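Local coordinates for protein serine-tRNA ligase (Naegleria fowleri, PDB 6BLJ) that probably charges tRNA(Ser) with serine in the cytosol, as a class II aminoacyl-tRNA synthetase that forms a seryl-adenylate from ATP, at residues K56-S68 / L120-E133. Residues are numbered along the deposited sequence; the frame is centred on the assembly and turned at random.
Sequences KLNHIKSFTGIIS and LSTYITEVHIKNSE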
loop_
_atom_site.group_PDB
_atom_site.type_symbol
_atom_site.label_atom_id
_atom_site.label_comp_id
_atom_site.label_asym_id
_atom_site.label_seq_id
_atom_site.Cartn_x
_atom_site.Cartn_y
_atom_site.Cartn_z
ATOM N N LYS A 56 19.569 -21.096 -34.516
ATOM C CA LYS A 56 19.141 -20.340 -35.687
ATOM C C LYS A 56 20.065 -19.156 -35.935
ATOM O O LYS A 56 20.444 -18.881 -37.079
ATOM C CB LYS A 56 17.699 -19.871 -35.508
ATOM N N LEU A 57 20.474 -18.467 -34.864
ATOM C CA LEU A 57 21.379 -17.337 -35.021
ATOM C C LEU A 57 22.700 -17.777 -35.640
ATOM O O LEU A 57 23.216 -17.124 -36.558
ATOM C CB LEU A 57 21.592 -16.656 -33.671
ATOM C CG LEU A 57 22.723 -15.639 -33.569
ATOM C CD1 LEU A 57 22.387 -14.434 -34.437
ATOM C CD2 LEU A 57 22.873 -15.216 -32.107
ATOM N N ASN A 58 23.260 -18.890 -35.162
ATOM C CA ASN A 58 24.499 -19.392 -35.746
ATOM C C ASN A 58 24.308 -19.819 -37.199
ATOM O O ASN A 58 25.230 -19.680 -38.009
ATOM C CB ASN A 58 25.049 -20.522 -34.878
ATOM C CG ASN A 58 25.482 -20.019 -33.508
ATOM O OD1 ASN A 58 25.967 -18.893 -33.384
ATOM N ND2 ASN A 58 25.279 -20.830 -32.473
ATOM N N HIS A 59 23.125 -20.330 -37.550
ATOM C CA HIS A 59 22.842 -20.665 -38.945
ATOM C C HIS A 59 22.834 -19.416 -39.821
ATOM O O HIS A 59 23.387 -19.415 -40.927
ATOM C CB HIS A 59 21.487 -21.373 -39.042
ATOM C CG HIS A 59 21.103 -21.776 -40.434
ATOM N ND1 HIS A 59 22.028 -22.130 -41.392
ATOM C CD2 HIS A 59 19.893 -21.850 -41.036
ATOM C CE1 HIS A 59 21.404 -22.428 -42.518
ATOM N NE2 HIS A 59 20.108 -22.265 -42.329
ATOM N N ILE A 60 22.239 -18.328 -39.323
ATOM C CA ILE A 60 22.214 -17.087 -40.088
ATOM C C ILE A 60 23.622 -16.523 -40.222
ATOM O O ILE A 60 24.015 -16.053 -41.295
ATOM C CB ILE A 60 21.276 -16.069 -39.417
ATOM C CG1 ILE A 60 19.852 -16.613 -39.325
ATOM C CG2 ILE A 60 21.255 -14.766 -40.210
ATOM C CD1 ILE A 60 18.969 -15.778 -38.385
ATOM N N LYS A 61 24.410 -16.588 -39.140
ATOM C CA LYS A 61 25.769 -16.054 -39.162
ATOM C C LYS A 61 26.660 -16.771 -40.173
ATOM O O LYS A 61 27.589 -16.165 -40.720
ATOM C CB LYS A 61 26.385 -16.142 -37.764
ATOM C CG LYS A 61 26.120 -14.942 -36.885
ATOM C CD LYS A 61 26.405 -15.260 -35.421
ATOM C CE LYS A 61 26.625 -13.992 -34.609
ATOM N NZ LYS A 61 26.640 -14.247 -33.138
ATOM N N SER A 62 26.390 -18.048 -40.447
ATOM C CA SER A 62 27.199 -18.764 -41.425
ATOM C C SER A 62 27.030 -18.190 -42.824
ATOM O O SER A 62 27.913 -18.374 -43.670
ATOM C CB SER A 62 26.849 -20.253 -41.427
ATOM O OG SER A 62 25.578 -20.478 -42.016
ATOM N N PHE A 63 25.882 -17.546 -43.096
ATOM C CA PHE A 63 25.642 -16.920 -44.399
ATOM C C PHE A 63 26.694 -15.866 -44.712
ATOM O O PHE A 63 27.052 -15.664 -45.883
ATOM C CB PHE A 63 24.253 -16.270 -44.434
ATOM C CG PHE A 63 23.099 -17.241 -44.270
ATOM C CD1 PHE A 63 23.298 -18.615 -44.289
ATOM C CD2 PHE A 63 21.815 -16.761 -44.064
ATOM C CE1 PHE A 63 22.234 -19.488 -44.135
ATOM C CE2 PHE A 63 20.744 -17.630 -43.913
ATOM C CZ PHE A 63 20.955 -18.995 -43.949
ATOM N N THR A 64 27.170 -15.169 -43.680
ATOM C CA THR A 64 28.189 -14.140 -43.852
ATOM C C THR A 64 29.453 -14.723 -44.473
ATOM O O THR A 64 29.981 -14.197 -45.459
ATOM C CB THR A 64 28.507 -13.515 -42.490
ATOM O OG1 THR A 64 27.318 -12.937 -41.948
ATOM C CG2 THR A 64 29.537 -12.416 -42.648
ATOM N N GLY A 65 29.945 -15.828 -43.902
ATOM C CA GLY A 65 31.155 -16.455 -44.408
ATOM C C GLY A 65 30.968 -17.043 -45.793
ATOM O O GLY A 65 31.874 -16.985 -46.627
ATOM N N ILE A 66 29.799 -17.634 -46.052
ATOM C CA ILE A 66 29.537 -18.191 -47.378
ATOM C C ILE A 66 29.609 -17.097 -48.438
ATOM O O ILE A 66 30.134 -17.308 -49.538
ATOM C CB ILE A 66 28.177 -18.913 -47.397
ATOM C CG1 ILE A 66 28.195 -20.097 -46.426
ATOM C CG2 ILE A 66 27.830 -19.361 -48.819
ATOM C CD1 ILE A 66 26.882 -20.822 -46.337
ATOM N N ILE A 67 29.124 -15.897 -48.113
ATOM C CA ILE A 67 29.149 -14.819 -49.097
ATOM C C ILE A 67 30.577 -14.315 -49.285
ATOM O O ILE A 67 31.040 -14.130 -50.417
ATOM C CB ILE A 67 28.202 -13.676 -48.679
ATOM C CG1 ILE A 67 26.731 -14.121 -48.729
ATOM C CG2 ILE A 67 28.427 -12.457 -49.574
ATOM C CD1 ILE A 67 25.759 -13.100 -48.117
ATOM N N SER A 68 31.295 -14.079 -48.180
ATOM C CA SER A 68 32.630 -13.493 -48.303
ATOM C C SER A 68 33.589 -14.428 -49.024
ATOM O O SER A 68 34.464 -13.961 -49.761
ATOM C CB SER A 68 33.181 -13.126 -46.922
ATOM O OG SER A 68 32.946 -14.163 -45.994
ATOM N N LEU A 120 23.719 -8.068 -50.103
ATOM C CA LEU A 120 23.017 -9.154 -49.436
ATOM C C LEU A 120 23.599 -9.405 -48.050
ATOM O O LEU A 120 22.855 -9.604 -47.082
ATOM C CB LEU A 120 23.083 -10.410 -50.308
ATOM C CG LEU A 120 22.524 -11.718 -49.749
ATOM C CD1 LEU A 120 21.049 -11.515 -49.399
ATOM C CD2 LEU A 120 22.701 -12.857 -50.755
ATOM N N SER A 121 24.935 -9.418 -47.940
ATOM C CA SER A 121 25.568 -9.645 -46.638
ATOM C C SER A 121 25.184 -8.540 -45.655
ATOM O O SER A 121 24.892 -8.809 -44.482
ATOM C CB SER A 121 27.087 -9.743 -46.796
ATOM O OG SER A 121 27.718 -10.081 -45.565
ATOM N N THR A 122 25.193 -7.288 -46.117
ATOM C CA THR A 122 24.775 -6.168 -45.278
ATOM C C THR A 122 23.320 -6.322 -44.849
ATOM O O THR A 122 22.977 -6.125 -43.678
ATOM C CB THR A 122 24.949 -4.859 -46.050
ATOM O OG1 THR A 122 26.340 -4.631 -46.304
ATOM C CG2 THR A 122 24.363 -3.681 -45.253
ATOM N N TYR A 123 22.455 -6.691 -45.790
ATOM C CA TYR A 123 21.051 -6.913 -45.479
ATOM C C TYR A 123 20.887 -7.997 -44.420
ATOM O O TYR A 123 20.176 -7.807 -43.423
ATOM C CB TYR A 123 20.305 -7.275 -46.765
ATOM C CG TYR A 123 18.870 -7.685 -46.561
ATOM C CD1 TYR A 123 17.872 -6.739 -46.382
ATOM C CD2 TYR A 123 18.509 -9.025 -46.583
ATOM C CE1 TYR A 123 16.548 -7.120 -46.203
ATOM C CE2 TYR A 123 17.192 -9.413 -46.409
ATOM C CZ TYR A 123 16.217 -8.457 -46.219
ATOM O OH TYR A 123 14.907 -8.839 -46.042
ATOM N N ILE A 124 21.573 -9.129 -44.603
ATOM C CA ILE A 124 21.505 -10.225 -43.637
ATOM C C ILE A 124 21.927 -9.757 -42.248
ATOM O O ILE A 124 21.276 -10.073 -41.245
ATOM C CB ILE A 124 22.368 -11.409 -44.119
ATOM C CG1 ILE A 124 21.668 -12.128 -45.279
ATOM C CG2 ILE A 124 22.660 -12.362 -42.958
ATOM C CD1 ILE A 124 22.565 -13.097 -46.058
ATOM N N THR A 125 23.012 -8.981 -42.169
ATOM C CA THR A 125 23.471 -8.484 -40.873
ATOM C C THR A 125 22.453 -7.529 -40.260
ATOM O O THR A 125 22.111 -7.645 -39.079
ATOM C CB THR A 125 24.831 -7.788 -41.024
ATOM O OG1 THR A 125 25.838 -8.758 -41.344
ATOM C CG2 THR A 125 25.219 -7.069 -39.714
ATOM N N GLU A 126 21.947 -6.583 -41.053
ATOM C CA GLU A 126 21.085 -5.546 -40.492
ATOM C C GLU A 126 19.676 -6.046 -40.184
ATOM O O GLU A 126 19.059 -5.578 -39.228
ATOM C CB GLU A 126 21.031 -4.348 -41.440
ATOM C CG GLU A 126 22.321 -3.520 -41.467
ATOM C CD GLU A 126 22.273 -2.365 -42.471
ATOM O OE1 GLU A 126 21.244 -2.207 -43.161
ATOM O OE2 GLU A 126 23.269 -1.613 -42.575
ATOM N N VAL A 127 19.145 -6.973 -40.972
ATOM C CA VAL A 127 17.749 -7.369 -40.859
ATOM C C VAL A 127 17.591 -8.704 -40.138
ATOM O O VAL A 127 16.633 -8.896 -39.387
ATOM C CB VAL A 127 17.089 -7.401 -42.257
ATOM C CG1 VAL A 127 15.660 -7.950 -42.194
ATOM C CG2 VAL A 127 17.112 -6.001 -42.896
ATOM N N HIS A 128 18.506 -9.651 -40.349
ATOM C CA HIS A 128 18.308 -10.986 -39.800
ATOM C C HIS A 128 19.182 -11.281 -38.586
ATOM O O HIS A 128 18.689 -11.825 -37.591
ATOM C CB HIS A 128 18.544 -12.027 -40.893
ATOM C CG HIS A 128 17.589 -11.896 -42.031
ATOM N ND1 HIS A 128 16.504 -12.729 -42.191
ATOM C CD2 HIS A 128 17.569 -11.042 -43.083
ATOM C CE1 HIS A 128 15.844 -12.380 -43.282
ATOM N NE2 HIS A 128 16.473 -11.365 -43.845
ATOM N N ILE A 129 20.479 -10.965 -38.651
ATOM C CA ILE A 129 21.365 -11.253 -37.525
ATOM C C ILE A 129 20.971 -10.413 -36.313
ATOM O O ILE A 129 20.821 -10.932 -35.200
ATOM C CB ILE A 129 22.834 -11.020 -37.922
ATOM C CG1 ILE A 129 23.301 -12.091 -38.913
ATOM C CG2 ILE A 129 23.735 -11.015 -36.685
ATOM C CD1 ILE A 129 24.725 -11.873 -39.409
ATOM N N LYS A 130 20.754 -9.110 -36.518
ATOM C CA LYS A 130 20.332 -8.248 -35.413
ATOM C C LYS A 130 18.997 -8.702 -34.834
ATOM O O LYS A 130 18.824 -8.740 -33.606
ATOM C CB LYS A 130 20.241 -6.796 -35.884
ATOM N N ASN A 131 18.038 -9.048 -35.701
ATOM C CA ASN A 131 16.734 -9.504 -35.220
ATOM C C ASN A 131 16.865 -10.767 -34.373
ATOM O O ASN A 131 16.226 -10.888 -33.322
ATOM C CB ASN A 131 15.790 -9.744 -36.395
ATOM C CG ASN A 131 14.380 -10.079 -35.946
ATOM O OD1 ASN A 131 13.644 -9.213 -35.470
ATOM N ND2 ASN A 131 13.996 -11.343 -36.092
ATOM N N SER A 132 17.688 -11.718 -34.816
ATOM C CA SER A 132 17.868 -12.958 -34.066
ATOM C C SER A 132 18.628 -12.718 -32.766
ATOM O O SER A 132 18.355 -13.376 -31.756
ATOM C CB SER A 132 18.595 -13.996 -34.917
ATOM O OG SER A 132 17.684 -14.934 -35.449
ATOM N N GLU A 133 19.622 -11.822 -32.786
ATOM C CA GLU A 133 20.356 -11.511 -31.563
ATOM C C GLU A 133 19.424 -10.945 -30.502
ATOM O O GLU A 133 19.546 -11.278 -29.318
ATOM C CB GLU A 133 21.498 -10.537 -31.853
ATOM C CG GLU A 133 22.808 -11.230 -32.176
ATOM C CD GLU A 133 23.862 -10.285 -32.714
ATOM O OE1 GLU A 133 23.553 -9.093 -32.940
ATOM O OE2 GLU A 133 25.006 -10.740 -32.912
HETATM O O HOH W 1 29.885 -11.380 -46.005
#
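I60 and I129 meet with the same first torsion: in each, CG1 stands beside the backbone N and CG2 anti to it (chi1 -60° and -70°). This sends I60 CG2 onto I129 CG1 at 3.6 Å, the two side chains sliding past each other in opposite directions. Each is a knob in a four-residue hole, I60 among I124, H128, I129 and S132, I129 among L57, I60, K61 and T64. Such reciprocal knobs-into-holes packing, where the axes of the two segments approach to 9.5 Å with their directions 158° apart, is as expected for the antiparallel coiled-coil arm of seryl-tRNA synthetases, which binds the long variable arm of tRNA(Ser). Helix 120-133 contains a wider pi-type turn at 124-129, where I124 O accepts from both H128 N and I129 N. Farther along, I67 CD1 lies 3.8 Å from I124 CD1, and F99, from the loop between the two helices, stacks on the F63 ring. At the margin, a water joins T64 O (2.9 Å) to S121 OG, while extended K61 and E133 cross nearly perpendicularly in a long salt bridge, NZ to OE2 3.9 Å. With no direct hydrogen bond between the segments, cohesion here rests mainly on interlocked aliphatic groups, the charged pair probably adding little.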